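Local coordinates for dihydrodipicolinate synthase (PDB 1XKY), which probably catalyses the aldol-type condensation of pyruvate with aspartate semialdehyde that commits carbon to lysine biosynthesis in Bacillus anthracis, at residues 177-185 and 201-210; 217-228 and 243-254. All coordinates share one frame; numbering follows the deposited sequence.

Contact 1: 177-185 and 201-210. With K (potassium ion), chain E.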
loop_
_atom_site.group_PDB
_atom_site.type_symbol
_atom_site.label_atom_id
_atom_site.label_comp_id
_atom_site.label_asym_id
_atom_site.label_seq_id
_atom_site.Cartn_x
_atom_site.Cartn_y
_atom_site.Cartn_z
ATOM N N ASP A 177 -2.971 -13.269 4.979
ATOM C CA ASP A 177 -2.729 -13.898 3.694
ATOM C C ASP A 177 -2.756 -15.411 3.850
ATOM O O ASP A 177 -1.794 -16.008 4.348
ATOM C CB ASP A 177 -1.376 -13.428 3.145
ATOM C CG ASP A 177 -1.136 -13.856 1.707
ATOM O OD1 ASP A 177 -1.700 -14.878 1.266
ATOM O OD2 ASP A 177 -0.370 -13.163 1.009
ATOM N N VAL A 178 -3.844 -16.037 3.403
ATOM C CA VAL A 178 -3.991 -17.494 3.563
ATOM C C VAL A 178 -3.095 -18.275 2.591
ATOM O O VAL A 178 -2.894 -19.482 2.763
ATOM C CB VAL A 178 -5.474 -17.965 3.480
ATOM C CG1 VAL A 178 -6.329 -17.221 4.514
ATOM C CG2 VAL A 178 -6.046 -17.809 2.075
ATOM N N LEU A 179 -2.529 -17.587 1.598
ATOM C CA LEU A 179 -1.588 -18.226 0.665
ATOM C C LEU A 179 -0.149 -18.335 1.191
ATOM O O LEU A 179 0.539 -19.309 0.894
ATOM C CB LEU A 179 -1.644 -17.553 -0.708
ATOM C CG LEU A 179 -3.011 -17.635 -1.410
ATOM C CD1 LEU A 179 -2.917 -17.133 -2.838
ATOM C CD2 LEU A 179 -3.578 -19.051 -1.402
ATOM N N THR A 180 0.311 -17.364 1.983
ATOM C CA THR A 180 1.558 -17.553 2.731
ATOM C C THR A 180 1.352 -18.616 3.834
ATOM O O THR A 180 2.216 -19.463 4.053
ATOM C CB THR A 180 2.105 -16.240 3.345
ATOM O OG1 THR A 180 1.073 -15.587 4.090
ATOM C CG2 THR A 180 2.627 -15.310 2.252
ATOM N N MET A 181 0.200 -18.582 4.504
ATOM C CA MET A 181 -0.155 -19.649 5.456
ATOM C C MET A 181 -0.068 -21.026 4.780
ATOM O O MET A 181 0.543 -21.942 5.324
ATOM C CB MET A 181 -1.567 -19.455 6.020
ATOM C CG MET A 181 -1.757 -18.242 6.921
ATOM S SD MET A 181 -3.436 -18.257 7.580
ATOM C CE MET A 181 -3.678 -16.533 7.998
ATOM N N THR A 182 -0.655 -21.150 3.586
ATOM C CA THR A 182 -0.625 -22.399 2.811
ATOM C C THR A 182 0.796 -22.924 2.680
ATOM O O THR A 182 1.045 -24.106 2.878
ATOM C CB THR A 182 -1.208 -22.219 1.374
ATOM O OG1 THR A 182 -2.619 -21.980 1.438
ATOM C CG2 THR A 182 -0.948 -23.446 0.523
ATOM N N GLU A 183 1.717 -22.031 2.336
ATOM C CA GLU A 183 3.102 -22.406 2.094
ATOM C C GLU A 183 3.822 -22.838 3.374
ATOM O O GLU A 183 4.604 -23.796 3.367
ATOM C CB GLU A 183 3.839 -21.239 1.436
ATOM C CG GLU A 183 5.144 -21.630 0.772
ATOM C CD GLU A 183 5.838 -20.443 0.129
ATOM O OE1 GLU A 183 5.138 -19.469 -0.214
ATOM O OE2 GLU A 183 7.079 -20.490 -0.029
ATOM N N ILE A 184 3.570 -22.118 4.465
ATOM C CA ILE A 184 4.132 -22.467 5.770
ATOM C C ILE A 184 3.636 -23.847 6.188
ATOM O O ILE A 184 4.420 -24.684 6.626
ATOM C CB ILE A 184 3.758 -21.429 6.867
ATOM C CG1 ILE A 184 4.414 -20.069 6.563
ATOM C CG2 ILE A 184 4.189 -21.937 8.259
ATOM C CD1 ILE A 184 3.862 -18.922 7.387
ATOM N N ILE A 185 2.328 -24.061 6.057
ATOM C CA ILE A 185 1.710 -25.341 6.388
ATOM C C ILE A 185 2.385 -26.459 5.590
ATOM O O ILE A 185 2.771 -27.479 6.148
ATOM C CB ILE A 185 0.170 -25.340 6.137
ATOM C CG1 ILE A 185 -0.538 -24.415 7.141
ATOM C CG2 ILE A 185 -0.407 -26.768 6.238
ATOM C CD1 ILE A 185 -1.904 -23.908 6.687
ATOM N N LEU A 201 -10.586 -14.668 9.189
ATOM C CA LEU A 201 -9.932 -15.677 8.367
ATOM C C LEU A 201 -9.948 -17.092 8.932
ATOM O O LEU A 201 -9.391 -17.991 8.309
ATOM C CB LEU A 201 -8.483 -15.270 8.078
ATOM C CG LEU A 201 -8.348 -14.010 7.223
ATOM C CD1 LEU A 201 -6.889 -13.802 6.817
ATOM C CD2 LEU A 201 -9.247 -14.072 5.997
ATOM N N THR A 202 -10.575 -17.307 10.088
ATOM C CA THR A 202 -10.557 -18.640 10.717
ATOM C C THR A 202 -10.929 -19.746 9.719
ATOM O O THR A 202 -10.166 -20.702 9.511
ATOM C CB THR A 202 -11.513 -18.711 11.923
ATOM O OG1 THR A 202 -11.152 -17.717 12.894
ATOM C CG2 THR A 202 -11.474 -20.098 12.563
ATOM N N LEU A 203 -12.094 -19.596 9.092
ATOM C CA LEU A 203 -12.623 -20.625 8.193
ATOM C C LEU A 203 -11.755 -20.855 6.939
ATOM O O LEU A 203 -11.329 -21.979 6.693
ATOM C CB LEU A 203 -14.094 -20.342 7.832
ATOM C CG LEU A 203 -15.027 -21.543 7.999
ATOM C CD1 LEU A 203 -14.901 -22.158 9.407
ATOM C CD2 LEU A 203 -16.478 -21.166 7.711
ATOM N N PRO A 204 -11.475 -19.796 6.154
ATOM C CA PRO A 204 -10.586 -19.995 5.006
ATOM C C PRO A 204 -9.163 -20.450 5.370
ATOM O O PRO A 204 -8.550 -21.188 4.606
ATOM C CB PRO A 204 -10.577 -18.620 4.315
ATOM C CG PRO A 204 -11.019 -17.650 5.351
ATOM C CD PRO A 204 -11.968 -18.407 6.235
ATOM N N ALA A 205 -8.647 -20.027 6.522
ATOM C CA ALA A 205 -7.342 -20.502 6.990
ATOM C C ALA A 205 -7.375 -22.004 7.327
ATOM O O ALA A 205 -6.485 -22.758 6.946
ATOM C CB ALA A 205 -6.880 -19.701 8.194
ATOM N N MET A 206 -8.408 -22.427 8.042
ATOM C CA MET A 206 -8.590 -23.842 8.338
ATOM C C MET A 206 -8.814 -24.668 7.058
ATOM O O MET A 206 -8.317 -25.787 6.952
ATOM C CB MET A 206 -9.717 -24.034 9.357
ATOM C CG MET A 206 -9.315 -23.530 10.745
ATOM S SD MET A 206 -10.541 -23.829 12.016
ATOM C CE MET A 206 -10.266 -25.567 12.321
ATOM N N ALA A 207 -9.500 -24.094 6.070
ATOM C CA ALA A 207 -9.703 -24.778 4.789
ATOM C C ALA A 207 -8.395 -25.168 4.109
ATOM O O ALA A 207 -8.329 -26.220 3.481
ATOM C CB ALA A 207 -10.557 -23.939 3.854
ATOM N N VAL A 208 -7.356 -24.338 4.246
ATOM C CA VAL A 208 -6.043 -24.631 3.665
ATOM C C VAL A 208 -5.094 -25.378 4.619
ATOM O O VAL A 208 -3.941 -25.648 4.256
ATOM C CB VAL A 208 -5.346 -23.336 3.116
ATOM C CG1 VAL A 208 -6.249 -22.644 2.096
ATOM C CG2 VAL A 208 -4.953 -22.364 4.232
ATOM N N GLY A 209 -5.571 -25.697 5.828
ATOM C CA GLY A 209 -4.838 -26.554 6.761
ATOM C C GLY A 209 -4.366 -25.920 8.062
ATOM O O GLY A 209 -3.603 -26.537 8.805
ATOM N N ALA A 210 -4.819 -24.702 8.352
ATOM C CA ALA A 210 -4.538 -24.081 9.641
ATOM C C ALA A 210 -5.212 -24.890 10.758
ATOM O O ALA A 210 -6.291 -25.473 10.570
ATOM C CB ALA A 210 -5.011 -22.642 9.658
HETATM K K K E . 2.911 -28.288 8.857
HETATM O O HOH W 1 1.254 -26.261 9.812
HETATM O O HOH W 2 0.298 -29.737 9.814
HETATM O O HOH W 3 2.164 -30.591 7.727
#
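In the outer helical layer of the TIM barrel, V178, M181, T182 and I185 of helix 178-187 pack against L201, A205 and V208 on and beside the next helix, 202-207. Over 178-185 and 202-207 the axes run 34° apart with a closest approach of 9.7 Å, near-parallel as expected of successive barrel helices, and no hydrogen bond crosses between the segments. V178 begins the packing: its CG1, anti to the carbonyl carbon, lies 4.2 Å from CD1 of L201 and also reaches P204 and A205. M181, extended beyond CG, brings its sulfur SD to 3.8 Å from CB of A205. Further along, the side chains of T182 and V208 cross at about a right angle, T182 OG1 lying 3.5 Å from V208 CB. That hydroxyl donates to V178 O over 2.8 Å, from the opposite face of the carbonyl plane to T182 N, so two donors grip one oxygen. I185 closes the row, its CD1 lying 3.4 Å from the backbone N of A210. It meets the chain where G209, at positive phi (115°), ends helix 202-207 in a Schellman motif. At the other end, D177 N-caps helix 178-187: its OD1 accepts from L179 N nearly along the C-O axis and from T180 N above the carboxylate plane. I185 O binds the potassium ion at 2.8 Å, with T188 O, A189 O and F192 O among the other ligands, besides three waters; the residue thus packs through its side chain and coordinates through its carbonyl. T182 OG1 is also hydrogen-bonded to H244 NE2 of the second subunit. Inward, I185, L201 and A205 touch strand 193-196; I184 leans on helix 156-163, and L203 on helices 218-234 and 237-253.

Contact 2: 217-228 and 243-254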
loop_
_atom_site.group_PDB
_atom_site.type_symbol
_atom_site.label_atom_id
_atom_site.label_comp_id
_atom_site.label_asym_id
_atom_site.label_seq_id
_atom_site.Cartn_x
_atom_site.Cartn_y
_atom_site.Cartn_z
ATOM N N ALA A 217 -12.550 -12.159 19.093
ATOM C CA ALA A 217 -14.019 -12.313 19.098
ATOM C C ALA A 217 -14.545 -13.390 20.044
ATOM O O ALA A 217 -15.686 -13.318 20.499
ATOM C CB ALA A 217 -14.522 -12.585 17.688
ATOM N N SER A 218 -13.715 -14.392 20.314
ATOM C CA SER A 218 -14.032 -15.448 21.272
ATOM C C SER A 218 -14.396 -14.931 22.671
ATOM O O SER A 218 -15.009 -15.653 23.441
ATOM C CB SER A 218 -12.843 -16.399 21.384
ATOM O OG SER A 218 -11.704 -15.679 21.804
ATOM N N HIS A 219 -13.998 -13.701 23.007
ATOM C CA HIS A 219 -14.470 -13.049 24.236
ATOM C C HIS A 219 -15.999 -12.900 24.287
ATOM O O HIS A 219 -16.569 -12.887 25.372
ATOM C CB HIS A 219 -13.869 -11.652 24.401
ATOM C CG HIS A 219 -12.413 -11.637 24.752
ATOM N ND1 HIS A 219 -11.968 -11.632 26.055
ATOM C CD2 HIS A 219 -11.305 -11.549 23.976
ATOM C CE1 HIS A 219 -10.648 -11.577 26.067
ATOM N NE2 HIS A 219 -10.221 -11.523 24.818
ATOM N N VAL A 220 -16.645 -12.750 23.129
ATOM C CA VAL A 220 -18.090 -12.526 23.070
ATOM C C VAL A 220 -18.889 -13.575 22.293
ATOM O O VAL A 220 -20.066 -13.777 22.585
ATOM C CB VAL A 220 -18.449 -11.110 22.527
ATOM C CG1 VAL A 220 -18.023 -10.042 23.531
ATOM C CG2 VAL A 220 -17.828 -10.853 21.143
ATOM N N ILE A 221 -18.272 -14.238 21.317
ATOM C CA ILE A 221 -18.988 -15.253 20.538
ATOM C C ILE A 221 -18.204 -16.563 20.432
ATOM O O ILE A 221 -18.228 -17.225 19.406
ATOM C CB ILE A 221 -19.377 -14.727 19.134
ATOM C CG1 ILE A 221 -18.154 -14.136 18.420
ATOM C CG2 ILE A 221 -20.509 -13.692 19.249
ATOM C CD1 ILE A 221 -18.312 -14.032 16.899
ATOM N N GLY A 222 -17.539 -16.944 21.518
ATOM C CA GLY A 222 -16.782 -18.186 21.564
ATOM C C GLY A 222 -17.624 -19.416 21.272
ATOM O O GLY A 222 -17.175 -20.312 20.560
ATOM N N ASN A 223 -18.843 -19.473 21.814
ATOM C CA ASN A 223 -19.695 -20.648 21.577
ATOM C C ASN A 223 -20.073 -20.747 20.098
ATOM O O ASN A 223 -20.093 -21.842 19.530
ATOM C CB ASN A 223 -20.951 -20.647 22.460
ATOM C CG ASN A 223 -20.655 -20.954 23.935
ATOM O OD1 ASN A 223 -19.656 -21.591 24.274
ATOM N ND2 ASN A 223 -21.546 -20.517 24.810
ATOM N N GLU A 224 -20.359 -19.599 19.486
ATOM C CA GLU A 224 -20.686 -19.530 18.058
ATOM C C GLU A 224 -19.508 -20.007 17.186
ATOM O O GLU A 224 -19.694 -20.787 16.242
ATOM C CB GLU A 224 -21.100 -18.114 17.665
ATOM C CG GLU A 224 -22.474 -17.672 18.213
ATOM C CD GLU A 224 -22.460 -17.189 19.668
ATOM O OE1 GLU A 224 -21.432 -17.301 20.360
ATOM O OE2 GLU A 224 -23.513 -16.708 20.133
ATOM N N MET A 225 -18.304 -19.556 17.521
ATOM C CA MET A 225 -17.086 -19.977 16.821
ATOM C C MET A 225 -16.820 -21.473 16.994
ATOM O O MET A 225 -16.372 -22.136 16.067
ATOM C CB MET A 225 -15.875 -19.191 17.331
ATOM C CG MET A 225 -15.922 -17.711 17.031
ATOM S SD MET A 225 -14.566 -16.808 17.796
ATOM C CE MET A 225 -13.174 -17.550 16.942
ATOM N N GLN A 226 -17.094 -21.995 18.189
ATOM C CA GLN A 226 -16.966 -23.427 18.451
ATOM C C GLN A 226 -17.906 -24.232 17.536
ATOM O O GLN A 226 -17.494 -25.219 16.924
ATOM C CB GLN A 226 -17.255 -23.704 19.924
ATOM C CG GLN A 226 -17.084 -25.141 20.362
ATOM C CD GLN A 226 -17.283 -25.295 21.856
ATOM O OE1 GLN A 226 -18.409 -25.229 22.357
ATOM N NE2 GLN A 226 -16.198 -25.481 22.575
ATOM N N GLU A 227 -19.158 -23.792 17.432
ATOM C CA GLU A 227 -20.139 -24.451 16.559
ATOM C C GLU A 227 -19.769 -24.295 15.079
ATOM O O GLU A 227 -19.970 -25.212 14.294
ATOM C CB GLU A 227 -21.544 -23.880 16.818
ATOM C CG GLU A 227 -22.665 -24.481 15.961
ATOM C CD GLU A 227 -23.142 -25.847 16.427
ATOM O OE1 GLU A 227 -23.949 -26.469 15.705
ATOM O OE2 GLU A 227 -22.724 -26.309 17.499
ATOM N N MET A 228 -19.249 -23.127 14.703
ATOM C CA MET A 228 -18.764 -22.885 13.347
ATOM C C MET A 228 -17.686 -23.888 12.945
ATOM O O MET A 228 -17.749 -24.479 11.864
ATOM C CB MET A 228 -18.221 -21.453 13.214
ATOM C CG MET A 228 -17.863 -21.069 11.788
ATOM S SD MET A 228 -16.916 -19.550 11.666
ATOM C CE MET A 228 -15.385 -19.962 12.507
ATOM N N LEU A 243 -22.386 -18.937 10.272
ATOM C CA LEU A 243 -21.701 -18.478 11.491
ATOM C C LEU A 243 -20.439 -17.674 11.164
ATOM O O LEU A 243 -20.090 -16.736 11.888
ATOM C CB LEU A 243 -21.383 -19.667 12.407
ATOM C CG LEU A 243 -22.614 -20.252 13.120
ATOM C CD1 LEU A 243 -22.348 -21.641 13.634
ATOM C CD2 LEU A 243 -23.054 -19.331 14.257
ATOM N N HIS A 244 -19.770 -18.039 10.073
ATOM C CA HIS A 244 -18.645 -17.269 9.542
ATOM C C HIS A 244 -19.050 -15.823 9.261
ATOM O O HIS A 244 -18.305 -14.904 9.554
ATOM C CB HIS A 244 -18.104 -17.938 8.267
ATOM C CG HIS A 244 -17.151 -17.094 7.481
ATOM N ND1 HIS A 244 -15.852 -16.856 7.880
ATOM C CD2 HIS A 244 -17.308 -16.445 6.302
ATOM C CE1 HIS A 244 -15.252 -16.093 6.982
ATOM N NE2 HIS A 244 -16.116 -15.825 6.018
ATOM N N GLN A 245 -20.233 -15.641 8.691
ATOM C CA GLN A 245 -20.755 -14.307 8.407
ATOM C C GLN A 245 -20.923 -13.468 9.681
ATOM O O GLN A 245 -20.565 -12.287 9.708
ATOM C CB GLN A 245 -22.060 -14.416 7.610
ATOM C CG GLN A 245 -21.782 -14.753 6.151
ATOM C CD GLN A 245 -22.977 -15.298 5.397
ATOM O OE1 GLN A 245 -22.832 -15.819 4.282
ATOM N NE2 GLN A 245 -24.158 -15.189 5.987
ATOM N N LEU A 246 -21.442 -14.098 10.728
ATOM C CA LEU A 246 -21.565 -13.476 12.044
ATOM C C LEU A 246 -20.192 -13.111 12.610
ATOM O O LEU A 246 -19.995 -12.002 13.087
ATOM C CB LEU A 246 -22.285 -14.427 13.009
ATOM C CG LEU A 246 -22.485 -13.942 14.454
ATOM C CD1 LEU A 246 -23.370 -12.719 14.481
ATOM C CD2 LEU A 246 -23.077 -15.052 15.312
ATOM N N LEU A 247 -19.255 -14.052 12.553
ATOM C CA LEU A 247 -17.907 -13.849 13.080
ATOM C C LEU A 247 -17.245 -12.621 12.448
ATOM O O LEU A 247 -16.711 -11.761 13.156
ATOM C CB LEU A 247 -17.060 -15.108 12.858
ATOM C CG LEU A 247 -15.587 -15.095 13.295
ATOM C CD1 LEU A 247 -15.431 -14.662 14.740
ATOM C CD2 LEU A 247 -15.002 -16.478 13.083
ATOM N N VAL A 248 -17.329 -12.524 11.124
ATOM C CA VAL A 248 -16.745 -11.407 10.369
ATOM C C VAL A 248 -17.364 -10.075 10.791
ATOM O O VAL A 248 -16.656 -9.094 11.022
ATOM C CB VAL A 248 -16.931 -11.596 8.833
ATOM C CG1 VAL A 248 -16.533 -10.332 8.066
ATOM C CG2 VAL A 248 -16.127 -12.791 8.338
ATOM N N ARG A 249 -18.684 -10.065 10.895
ATOM C CA ARG A 249 -19.445 -8.882 11.280
ATOM C C ARG A 249 -19.063 -8.435 12.692
ATOM O O ARG A 249 -18.722 -7.270 12.925
ATOM C CB ARG A 249 -20.934 -9.218 11.225
ATOM C CG ARG A 249 -21.855 -8.043 11.137
ATOM C CD ARG A 249 -23.149 -8.450 10.435
ATOM N NE ARG A 249 -23.835 -9.547 11.119
ATOM C CZ ARG A 249 -24.513 -9.408 12.255
ATOM N NH1 ARG A 249 -24.584 -8.229 12.863
ATOM N NH2 ARG A 249 -25.116 -10.455 12.799
ATOM N N VAL A 250 -19.120 -9.375 13.630
ATOM C CA VAL A 250 -18.780 -9.090 15.022
ATOM C C VAL A 250 -17.327 -8.614 15.156
ATOM O O VAL A 250 -17.042 -7.625 15.850
ATOM C CB VAL A 250 -19.062 -10.318 15.922
ATOM C CG1 VAL A 250 -18.430 -10.161 17.317
ATOM C CG2 VAL A 250 -20.572 -10.540 16.026
ATOM N N THR A 251 -16.420 -9.303 14.475
ATOM C CA THR A 251 -15.006 -8.960 14.538
ATOM C C THR A 251 -14.730 -7.553 14.018
ATOM O O THR A 251 -14.032 -6.778 14.671
ATOM C CB THR A 251 -14.138 -9.984 13.787
ATOM O OG1 THR A 251 -14.329 -11.273 14.380
ATOM C CG2 THR A 251 -12.674 -9.611 13.897
ATOM N N ASP A 252 -15.297 -7.214 12.866
ATOM C CA ASP A 252 -15.131 -5.869 12.309
ATOM C C ASP A 252 -15.511 -4.778 13.321
ATOM O O ASP A 252 -14.814 -3.768 13.439
ATOM C CB ASP A 252 -15.948 -5.704 11.019
ATOM C CG ASP A 252 -15.325 -6.415 9.830
ATOM O OD1 ASP A 252 -14.159 -6.873 9.925
ATOM O OD2 ASP A 252 -16.010 -6.516 8.786
ATOM N N SER A 253 -16.598 -5.001 14.059
ATOM C CA SER A 253 -17.107 -4.008 15.010
ATOM C C SER A 253 -16.173 -3.822 16.210
ATOM O O SER A 253 -16.190 -2.773 16.857
ATOM C CB SER A 253 -18.516 -4.383 15.483
ATOM O OG SER A 253 -18.488 -5.384 16.484
ATOM N N LEU A 254 -15.363 -4.849 16.484
ATOM C CA LEU A 254 -14.396 -4.859 17.593
ATOM C C LEU A 254 -13.063 -4.162 17.258
ATOM O O LEU A 254 -12.207 -3.983 18.134
ATOM C CB LEU A 254 -14.129 -6.311 18.018
ATOM C CG LEU A 254 -14.856 -6.971 19.205
ATOM C CD1 LEU A 254 -16.087 -6.251 19.699
ATOM C CD2 LEU A 254 -15.136 -8.444 18.883
#
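L243 and M228 slide past each other in opposite directions, CB to CB at 3.7 Å. M228 sends CG anti to its own backbone N and bends only at chi3 (64°); this carries SD over the backbone of H244, 3.6 Å from its CA, and places CE 3.6 Å from L247 CD2. L243 points CD1 at the last turn of 217-228, 3.7 Å from E227 CG, while its CD2 faces CB of E224. Both glutamates present aliphatic carbons here; the carboxylate of E227 turns away to a salt bridge with K239. The two helices form an antiparallel pair on the outside of the TIM barrel: 218-234 follows the last barrel strand, and 237-253 folds back along it. Over 218-228 and 243-253 the axes approach to 9.7 Å, with N-to-C directions 146° apart. L247 occupies the middle with its two methyls divided: CD2 serves M228, whereas L247 CD1 lies 3.7 Å from I221 CD1. The same CD1 also meets A217 CB and M225 SD. With CG1 of I221 set between its backbone N and carbonyl carbon (chi1 52°), CD1 reaches both L247 and V250, the latter tip to tip. The side chains of V220 and V250 cross at a slant, CG2 of V220 lying 3.9 Å from CG1 of V250. T251 OG1 lies 3.6 Å from A217 CB and donates to L247 O from above the carbonyl plane.

How the contacts relate
Contact 1 closes before contact 2 opens, so the two follow in series along the chain, with centres 18 Å apart. Strand 212-215, the eighth of the barrel, lies between them in sequence. Helix 202-207 joins them in space: it packs against helix 178-187 in contact 1, while its T202 and L203 face helices 218-234 and 237-253 of contact 2, with L203 CD2 3.7 Å from H244 CB and L203 CD1 3.8 Å from M228 CE. The result is a continuous helical layer. Both contacts also reach the second subunit, contact 1 of one chain meeting contact 2 of the other, which ties this part of the layer to subunit association.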